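Local coordinates for putative uncharacterized protein (PDB 4GNX) that serves as an OB-fold subunit of the fungal replication protein A complex, which binds single-stranded DNA, and probably holds the subunits together through its C-terminal helix, at residues 66-71 against 105-111; 10-16 against 30-34. One frame throughout, in Å; residues are numbered along the deposited sequence.

Contact 1: residues 66-71 against 105-111; sequences IEVRQW and SISSGHM. With nucleotides of chain G.
Two parallel strands, 66-71 and 105-108, run side by side with axes 4.7 Å apart at 21°, V68 opposite I106 and R69 opposite S107. Three backbone bonds fix the register: I106 N to E67 O (2.9 Å), R69 N to I106 O and S108 N to R69 O (both 3.0 Å). I106 (chi1 and chi2 m) and V68 point to the same face, their CB atoms 3.7 Å apart; V68 CG2 also meets S108 CB at 3.6 Å, and V68 CG1 meets M111 CE at 4.1 Å, beyond the corner at G109. S105 (chi1 p) points to the other face, its CB 3.1 Å from E67 O. On that face S107 OG donates to O2 of DT21 in the DNA chain (2.7 Å), and W71 (chi1 m) lays CZ3 3.2 Å from C5' of DT23. A parallel strand pair with V68 and I106 packed on its inner face and DNA along the other is the barrel closure of a nucleic-acid-binding OB fold.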
loop_
_atom_site.group_PDB
_atom_site.type_symbol
_atom_site.label_atom_id
_atom_site.label_comp_id
_atom_site.label_asym_id
_atom_site.label_seq_id
_atom_site.Cartn_x
_atom_site.Cartn_y
_atom_site.Cartn_z
ATOM N N ILE B 66 -17.095 -19.732 -11.554
ATOM C CA ILE B 66 -16.443 -19.998 -12.823
ATOM C C ILE B 66 -15.647 -21.287 -12.749
ATOM O O ILE B 66 -15.321 -21.738 -11.650
ATOM C CB ILE B 66 -15.561 -18.824 -13.292
ATOM C CG1 ILE B 66 -15.210 -19.002 -14.762
ATOM C CG2 ILE B 66 -14.315 -18.700 -12.420
ATOM C CD1 ILE B 66 -14.677 -17.749 -15.404
ATOM N N GLU B 67 -15.397 -21.890 -13.919
ATOM C CA GLU B 67 -14.553 -23.065 -14.033
ATOM C C GLU B 67 -13.128 -22.641 -14.218
ATOM O O GLU B 67 -12.838 -21.755 -15.012
ATOM C CB GLU B 67 -14.929 -23.920 -15.229
ATOM C CG GLU B 67 -15.666 -25.186 -14.870
ATOM C CD GLU B 67 -17.171 -24.995 -14.914
ATOM O OE1 GLU B 67 -17.749 -25.048 -16.036
ATOM O OE2 GLU B 67 -17.774 -24.799 -13.826
ATOM N N VAL B 68 -12.240 -23.278 -13.471
ATOM C CA VAL B 68 -10.816 -23.182 -13.751
ATOM C C VAL B 68 -10.218 -24.567 -13.994
ATOM O O VAL B 68 -10.297 -25.451 -13.140
ATOM C CB VAL B 68 -10.044 -22.334 -12.701
ATOM C CG1 VAL B 68 -10.864 -22.123 -11.428
ATOM C CG2 VAL B 68 -8.653 -22.903 -12.434
ATOM N N ARG B 69 -9.677 -24.775 -15.188
ATOM C CA ARG B 69 -9.046 -26.039 -15.465
ATOM C C ARG B 69 -7.554 -25.863 -15.562
ATOM O O ARG B 69 -7.065 -24.917 -16.196
ATOM C CB ARG B 69 -9.634 -26.721 -16.689
ATOM C CG ARG B 69 -9.787 -25.855 -17.914
ATOM C CD ARG B 69 -10.442 -26.661 -19.034
ATOM N NE ARG B 69 -11.765 -27.171 -18.663
ATOM C CZ ARG B 69 -12.871 -26.430 -18.607
ATOM N NH1 ARG B 69 -12.831 -25.134 -18.895
ATOM N NH2 ARG B 69 -14.022 -26.987 -18.253
ATOM N N GLN B 70 -6.846 -26.758 -14.874
ATOM C CA GLN B 70 -5.399 -26.751 -14.879
ATOM C C GLN B 70 -4.910 -28.038 -15.491
ATOM O O GLN B 70 -5.549 -29.082 -15.366
ATOM C CB GLN B 70 -4.818 -26.502 -13.481
ATOM C CG GLN B 70 -4.728 -27.699 -12.560
ATOM C CD GLN B 70 -3.957 -27.389 -11.289
ATOM O OE1 GLN B 70 -4.146 -28.050 -10.255
ATOM N NE2 GLN B 70 -3.082 -26.376 -11.353
ATOM N N TRP B 71 -3.768 -27.956 -16.158
ATOM C CA TRP B 71 -3.350 -29.009 -17.074
ATOM C C TRP B 71 -2.317 -29.921 -16.495
ATOM O O TRP B 71 -1.439 -29.499 -15.747
ATOM C CB TRP B 71 -2.939 -28.395 -18.410
ATOM C CG TRP B 71 -4.088 -27.590 -18.984
ATOM C CD1 TRP B 71 -4.425 -26.253 -18.715
ATOM C CD2 TRP B 71 -5.139 -28.067 -19.888
ATOM N NE1 TRP B 71 -5.563 -25.883 -19.391
ATOM C CE2 TRP B 71 -6.043 -26.922 -20.114
ATOM C CE3 TRP B 71 -5.410 -29.280 -20.519
ATOM C CZ2 TRP B 71 -7.150 -27.017 -20.938
ATOM C CZ3 TRP B 71 -6.535 -29.363 -21.347
ATOM C CH2 TRP B 71 -7.380 -28.258 -21.554
ATOM N N SER B 105 -13.897 -19.516 -18.986
ATOM C CA SER B 105 -13.248 -20.217 -17.902
ATOM C C SER B 105 -11.813 -19.788 -17.812
ATOM O O SER B 105 -11.246 -19.280 -18.774
ATOM C CB SER B 105 -13.333 -21.727 -18.108
ATOM O OG SER B 105 -12.924 -22.029 -19.420
ATOM N N ILE B 106 -11.230 -20.005 -16.650
ATOM C CA ILE B 106 -9.846 -19.716 -16.452
ATOM C C ILE B 106 -9.009 -20.910 -16.845
ATOM O O ILE B 106 -9.250 -22.023 -16.395
ATOM C CB ILE B 106 -9.577 -19.400 -14.979
ATOM C CG1 ILE B 106 -10.406 -18.181 -14.529
ATOM C CG2 ILE B 106 -8.091 -19.174 -14.756
ATOM C CD1 ILE B 106 -10.460 -17.046 -15.542
ATOM N N SER B 107 -8.022 -20.679 -17.695
ATOM C CA SER B 107 -6.990 -21.680 -17.926
ATOM C C SER B 107 -5.837 -21.370 -16.988
ATOM O O SER B 107 -5.248 -20.291 -17.057
ATOM C CB SER B 107 -6.522 -21.650 -19.367
ATOM O OG SER B 107 -5.213 -22.152 -19.423
ATOM N N SER B 108 -5.530 -22.310 -16.100
ATOM C CA SER B 108 -4.616 -22.052 -14.985
ATOM C C SER B 108 -3.394 -22.943 -14.984
ATOM O O SER B 108 -3.448 -24.078 -15.431
ATOM C CB SER B 108 -5.337 -22.243 -13.651
ATOM O OG SER B 108 -4.426 -22.240 -12.556
ATOM N N GLY B 109 -2.293 -22.422 -14.458
ATOM C CA GLY B 109 -1.115 -23.234 -14.219
ATOM C C GLY B 109 -0.937 -23.399 -12.733
ATOM O O GLY B 109 -0.628 -24.481 -12.242
ATOM N N HIS B 110 -1.146 -22.317 -12.002
ATOM C CA HIS B 110 -0.860 -22.352 -10.591
ATOM C C HIS B 110 -2.090 -22.149 -9.757
ATOM O O HIS B 110 -2.950 -21.293 -10.052
ATOM C CB HIS B 110 0.223 -21.339 -10.260
ATOM C CG HIS B 110 1.384 -21.339 -11.235
ATOM N ND1 HIS B 110 2.485 -22.108 -11.060
ATOM C CD2 HIS B 110 1.586 -20.626 -12.422
ATOM C CE1 HIS B 110 3.347 -21.894 -12.079
ATOM N NE2 HIS B 110 2.795 -20.987 -12.910
ATOM N N MET B 111 -2.191 -22.950 -8.704
ATOM C CA MET B 111 -3.347 -22.890 -7.838
ATOM C C MET B 111 -2.954 -23.353 -6.462
ATOM O O MET B 111 -2.636 -24.514 -6.265
ATOM C CB MET B 111 -4.445 -23.781 -8.389
ATOM C CG MET B 111 -5.805 -23.122 -8.396
ATOM S SD MET B 111 -7.096 -24.294 -8.848
ATOM C CE MET B 111 -8.534 -23.354 -8.339
ATOM P P DT G 21 3.308 -22.572 -16.498
ATOM O OP1 DT G 21 3.821 -22.748 -15.114
ATOM O OP2 DT G 21 4.039 -23.192 -17.635
ATOM O "O5'" DT G 21 1.814 -23.127 -16.513
ATOM C "C5'" DT G 21 1.536 -24.521 -16.760
ATOM C "C4'" DT G 21 0.522 -24.674 -17.871
ATOM O "O4'" DT G 21 -0.557 -23.723 -17.698
ATOM C "C3'" DT G 21 1.069 -24.474 -19.287
ATOM O "O3'" DT G 21 0.772 -25.606 -20.129
ATOM C "C2'" DT G 21 0.472 -23.148 -19.742
ATOM C "C1'" DT G 21 -0.762 -22.950 -18.869
ATOM N N1 DT G 21 -1.022 -21.552 -18.444
ATOM C C2 DT G 21 -2.031 -20.843 -19.062
ATOM O O2 DT G 21 -2.717 -21.303 -19.961
ATOM N N3 DT G 21 -2.202 -19.563 -18.591
ATOM C C4 DT G 21 -1.487 -18.939 -17.584
ATOM O O4 DT G 21 -1.754 -17.783 -17.269
ATOM C C5 DT G 21 -0.451 -19.744 -16.975
ATOM C C7 DT G 21 0.376 -19.153 -15.876
ATOM C C6 DT G 21 -0.276 -20.992 -17.428
ATOM P P DT G 23 -2.302 -29.056 -23.696
ATOM O OP1 DT G 23 -2.823 -28.399 -22.465
ATOM O OP2 DT G 23 -1.370 -30.207 -23.572
ATOM O "O5'" DT G 23 -3.551 -29.542 -24.558
ATOM C "C5'" DT G 23 -4.903 -29.409 -24.072
ATOM C "C4'" DT G 23 -5.824 -28.971 -25.185
ATOM O "O4'" DT G 23 -5.541 -27.594 -25.519
ATOM C "C3'" DT G 23 -5.670 -29.763 -26.482
ATOM O "O3'" DT G 23 -6.683 -30.776 -26.540
ATOM C "C2'" DT G 23 -5.889 -28.731 -27.577
ATOM C "C1'" DT G 23 -5.616 -27.378 -26.922
ATOM N N1 DT G 23 -4.363 -26.716 -27.342
ATOM C C2 DT G 23 -4.085 -25.460 -26.848
ATOM O O2 DT G 23 -4.830 -24.862 -26.087
ATOM N N3 DT G 23 -2.898 -24.924 -27.282
ATOM C C4 DT G 23 -1.983 -25.504 -28.140
ATOM O O4 DT G 23 -0.957 -24.898 -28.443
ATOM C C5 DT G 23 -2.337 -26.822 -28.618
ATOM C C7 DT G 23 -1.408 -27.532 -29.552
ATOM C C6 DT G 23 -3.493 -27.354 -28.201
ATOM P P DT G 25 -12.479 -33.026 -23.718
ATOM O OP1 DT G 25 -11.249 -33.391 -22.969
ATOM O OP2 DT G 25 -13.461 -34.084 -24.074
ATOM O "O5'" DT G 25 -13.232 -31.928 -22.841
ATOM C "C5'" DT G 25 -14.650 -31.692 -22.957
ATOM C "C4'" DT G 25 -14.956 -30.302 -22.455
ATOM O "O4'" DT G 25 -13.955 -29.397 -22.961
ATOM C "C3'" DT G 25 -16.291 -29.718 -22.914
ATOM O "O3'" DT G 25 -17.309 -29.948 -21.932
ATOM C "C2'" DT G 25 -16.008 -28.227 -23.043
ATOM C "C1'" DT G 25 -14.486 -28.087 -22.925
ATOM N N1 DT G 25 -13.826 -27.292 -23.990
ATOM C C2 DT G 25 -12.722 -26.540 -23.648
ATOM O O2 DT G 25 -12.258 -26.510 -22.519
ATOM N N3 DT G 25 -12.180 -25.817 -24.684
ATOM C C4 DT G 25 -12.620 -25.773 -25.995
ATOM O O4 DT G 25 -12.033 -25.072 -26.815
ATOM C C5 DT G 25 -13.783 -26.581 -26.282
ATOM C C7 DT G 25 -14.327 -26.597 -27.674
ATOM C C6 DT G 25 -14.319 -27.291 -25.278
#

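Contact 2: residues 10-16 against 30-34; sequences RPVTIRQ and ILDGA
One arginine grips a tight turn, while a leucine from that turn packs beside the start of a helix. Residues 10-11 are extended, V12 and T13 form a link, and a helix begins at I14. T13 is its N-cap: with chi1 p, its OG1 accepts from Q16 N (3.1 Å), and Q16, chi1 m and chi2 t, curls back so that OE1 accepts from T13 N (3.0 Å), completing a capping box. L31 to A34 make a type I' beta turn, D32 and G33 both at positive phi, closed by L31 N to A34 O (2.8 Å) and A34 N to L31 O (3.0 Å). R10, chi1 m, chi2 t and chi3 p, reaches across to it. Its NH1 and NH2 both donate to L31 O (3.2 Å each), and NH1 adds a weak bond to A34 O (3.1 Å) and a further one to E35 O. L31, chi1 t and chi2 p, points back, with CD2 4.1 Å from V12 CG1 and 3.7 Å from Q16 CB. The contact thus ties the hairpin of 30-31 and 34-35 to strand 9-11, which pairs in parallel with strand 38-50 through T40, and to helix 14-19; helix 117-135 lies alongside, H131 touching both Q16 and D32.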
loop_
_atom_site.group_PDB
_atom_site.type_symbol
_atom_site.label_atom_id
_atom_site.label_comp_id
_atom_site.label_asym_id
_atom_site.label_seq_id
_atom_site.Cartn_x
_atom_site.Cartn_y
_atom_site.Cartn_z
ATOM N N ARG B 10 -3.610 -8.938 -13.385
ATOM C CA ARG B 10 -4.684 -8.141 -12.809
ATOM C C ARG B 10 -5.489 -8.840 -11.726
ATOM O O ARG B 10 -6.057 -9.906 -11.944
ATOM C CB ARG B 10 -5.591 -7.608 -13.918
ATOM C CG ARG B 10 -4.805 -6.818 -14.947
ATOM C CD ARG B 10 -5.693 -6.278 -16.055
ATOM N NE ARG B 10 -6.923 -5.687 -15.530
ATOM C CZ ARG B 10 -7.862 -5.112 -16.272
ATOM N NH1 ARG B 10 -7.742 -5.038 -17.589
ATOM N NH2 ARG B 10 -8.941 -4.627 -15.673
ATOM N N PRO B 11 -5.531 -8.244 -10.536
ATOM C CA PRO B 11 -6.381 -8.849 -9.534
ATOM C C PRO B 11 -7.868 -8.519 -9.868
ATOM O O PRO B 11 -8.213 -7.379 -10.161
ATOM C CB PRO B 11 -5.907 -8.163 -8.251
ATOM C CG PRO B 11 -5.518 -6.771 -8.704
ATOM C CD PRO B 11 -4.960 -6.951 -10.087
ATOM N N VAL B 12 -8.722 -9.531 -9.841
ATOM C CA VAL B 12 -10.077 -9.396 -10.322
ATOM C C VAL B 12 -10.986 -10.270 -9.522
ATOM O O VAL B 12 -10.541 -11.237 -8.909
ATOM C CB VAL B 12 -10.237 -9.838 -11.799
ATOM C CG1 VAL B 12 -9.559 -8.857 -12.771
ATOM C CG2 VAL B 12 -9.749 -11.263 -11.996
ATOM N N THR B 13 -12.271 -9.917 -9.537
ATOM C CA THR B 13 -13.312 -10.765 -8.959
ATOM C C THR B 13 -13.935 -11.564 -10.076
ATOM O O THR B 13 -13.900 -11.174 -11.241
ATOM C CB THR B 13 -14.451 -9.946 -8.358
ATOM O OG1 THR B 13 -15.114 -9.225 -9.425
ATOM C CG2 THR B 13 -13.926 -8.995 -7.243
ATOM N N ILE B 14 -14.531 -12.685 -9.717
ATOM C CA ILE B 14 -15.152 -13.499 -10.720
ATOM C C ILE B 14 -16.184 -12.677 -11.476
ATOM O O ILE B 14 -16.312 -12.835 -12.709
ATOM C CB ILE B 14 -15.732 -14.780 -10.111
ATOM C CG1 ILE B 14 -14.555 -15.654 -9.602
ATOM C CG2 ILE B 14 -16.613 -15.505 -11.134
ATOM C CD1 ILE B 14 -14.957 -16.866 -8.788
ATOM N N ARG B 15 -16.875 -11.767 -10.770
ATOM C CA ARG B 15 -17.863 -10.909 -11.433
ATOM C C ARG B 15 -17.286 -10.081 -12.575
ATOM O O ARG B 15 -17.909 -9.972 -13.660
ATOM C CB ARG B 15 -18.499 -9.954 -10.459
ATOM C CG ARG B 15 -19.775 -9.321 -10.982
ATOM C CD ARG B 15 -20.940 -10.188 -10.538
ATOM N NE ARG B 15 -21.533 -10.963 -11.623
ATOM C CZ ARG B 15 -22.249 -12.071 -11.472
ATOM N NH1 ARG B 15 -22.461 -12.601 -10.270
ATOM N NH2 ARG B 15 -22.739 -12.662 -12.546
ATOM N N GLN B 16 -16.112 -9.484 -12.327
ATOM C CA GLN B 16 -15.405 -8.728 -13.362
ATOM C C GLN B 16 -15.017 -9.639 -14.499
ATOM O O GLN B 16 -15.215 -9.287 -15.671
ATOM C CB GLN B 16 -14.172 -8.035 -12.832
ATOM C CG GLN B 16 -14.420 -6.790 -11.993
ATOM C CD GLN B 16 -13.147 -6.355 -11.282
ATOM O OE1 GLN B 16 -12.500 -7.157 -10.565
ATOM N NE2 GLN B 16 -12.752 -5.105 -11.502
ATOM N N ILE B 30 -11.564 -7.392 -22.659
ATOM C CA ILE B 30 -11.357 -6.037 -22.196
ATOM C C ILE B 30 -12.105 -5.799 -20.904
ATOM O O ILE B 30 -13.306 -5.986 -20.854
ATOM C CB ILE B 30 -11.759 -5.015 -23.271
ATOM C CG1 ILE B 30 -10.778 -5.114 -24.431
ATOM C CG2 ILE B 30 -11.746 -3.600 -22.709
ATOM C CD1 ILE B 30 -11.259 -4.483 -25.724
ATOM N N LEU B 31 -11.384 -5.408 -19.861
ATOM C CA LEU B 31 -12.014 -5.015 -18.619
ATOM C C LEU B 31 -11.571 -3.611 -18.255
ATOM O O LEU B 31 -10.375 -3.307 -18.264
ATOM C CB LEU B 31 -11.682 -5.995 -17.502
ATOM C CG LEU B 31 -12.507 -5.803 -16.227
ATOM C CD1 LEU B 31 -13.822 -6.545 -16.356
ATOM C CD2 LEU B 31 -11.769 -6.293 -14.995
ATOM N N ASP B 32 -12.555 -2.767 -17.944
ATOM C CA ASP B 32 -12.346 -1.358 -17.636
ATOM C C ASP B 32 -11.464 -0.673 -18.690
ATOM O O ASP B 32 -10.548 0.080 -18.361
ATOM C CB ASP B 32 -11.773 -1.163 -16.219
ATOM C CG ASP B 32 -12.622 -1.829 -15.119
ATOM O OD1 ASP B 32 -13.843 -2.043 -15.302
ATOM O OD2 ASP B 32 -12.056 -2.142 -14.042
ATOM N N GLY B 33 -11.743 -0.929 -19.963
ATOM C CA GLY B 33 -10.974 -0.313 -21.046
ATOM C C GLY B 33 -9.496 -0.688 -21.032
ATOM O O GLY B 33 -8.632 0.115 -21.404
ATOM N N ALA B 34 -9.201 -1.910 -20.593
ATOM C CA ALA B 34 -7.839 -2.411 -20.598
ATOM C C ALA B 34 -7.829 -3.885 -20.921
ATOM O O ALA B 34 -8.734 -4.621 -20.524
ATOM C CB ALA B 34 -7.165 -2.141 -19.270
#

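In the fold
The contacts follow one another along the chain: contact 2 closes before contact 1 opens. Their centres lie 16 Å apart on opposite sides of the chain's centre, yet both reach the same curled sheet. Contact 2 joins strand 9-11 at its margin, ahead of strand 38-50; contact 1 pairs strand 65-71 with strand 103-108, both inside the OB-fold region. Helix 14-19 bridges them directly, since I66 CB packs 4.1 Å from I14 CG2, and I17 also touches I66 and I106. DNA lies against contact 1 but stays about 10 Å from the nearest atom of contact 2, so the strand pair of contact 1 forms part of the DNA-binding face, while contact 2 lies away from it.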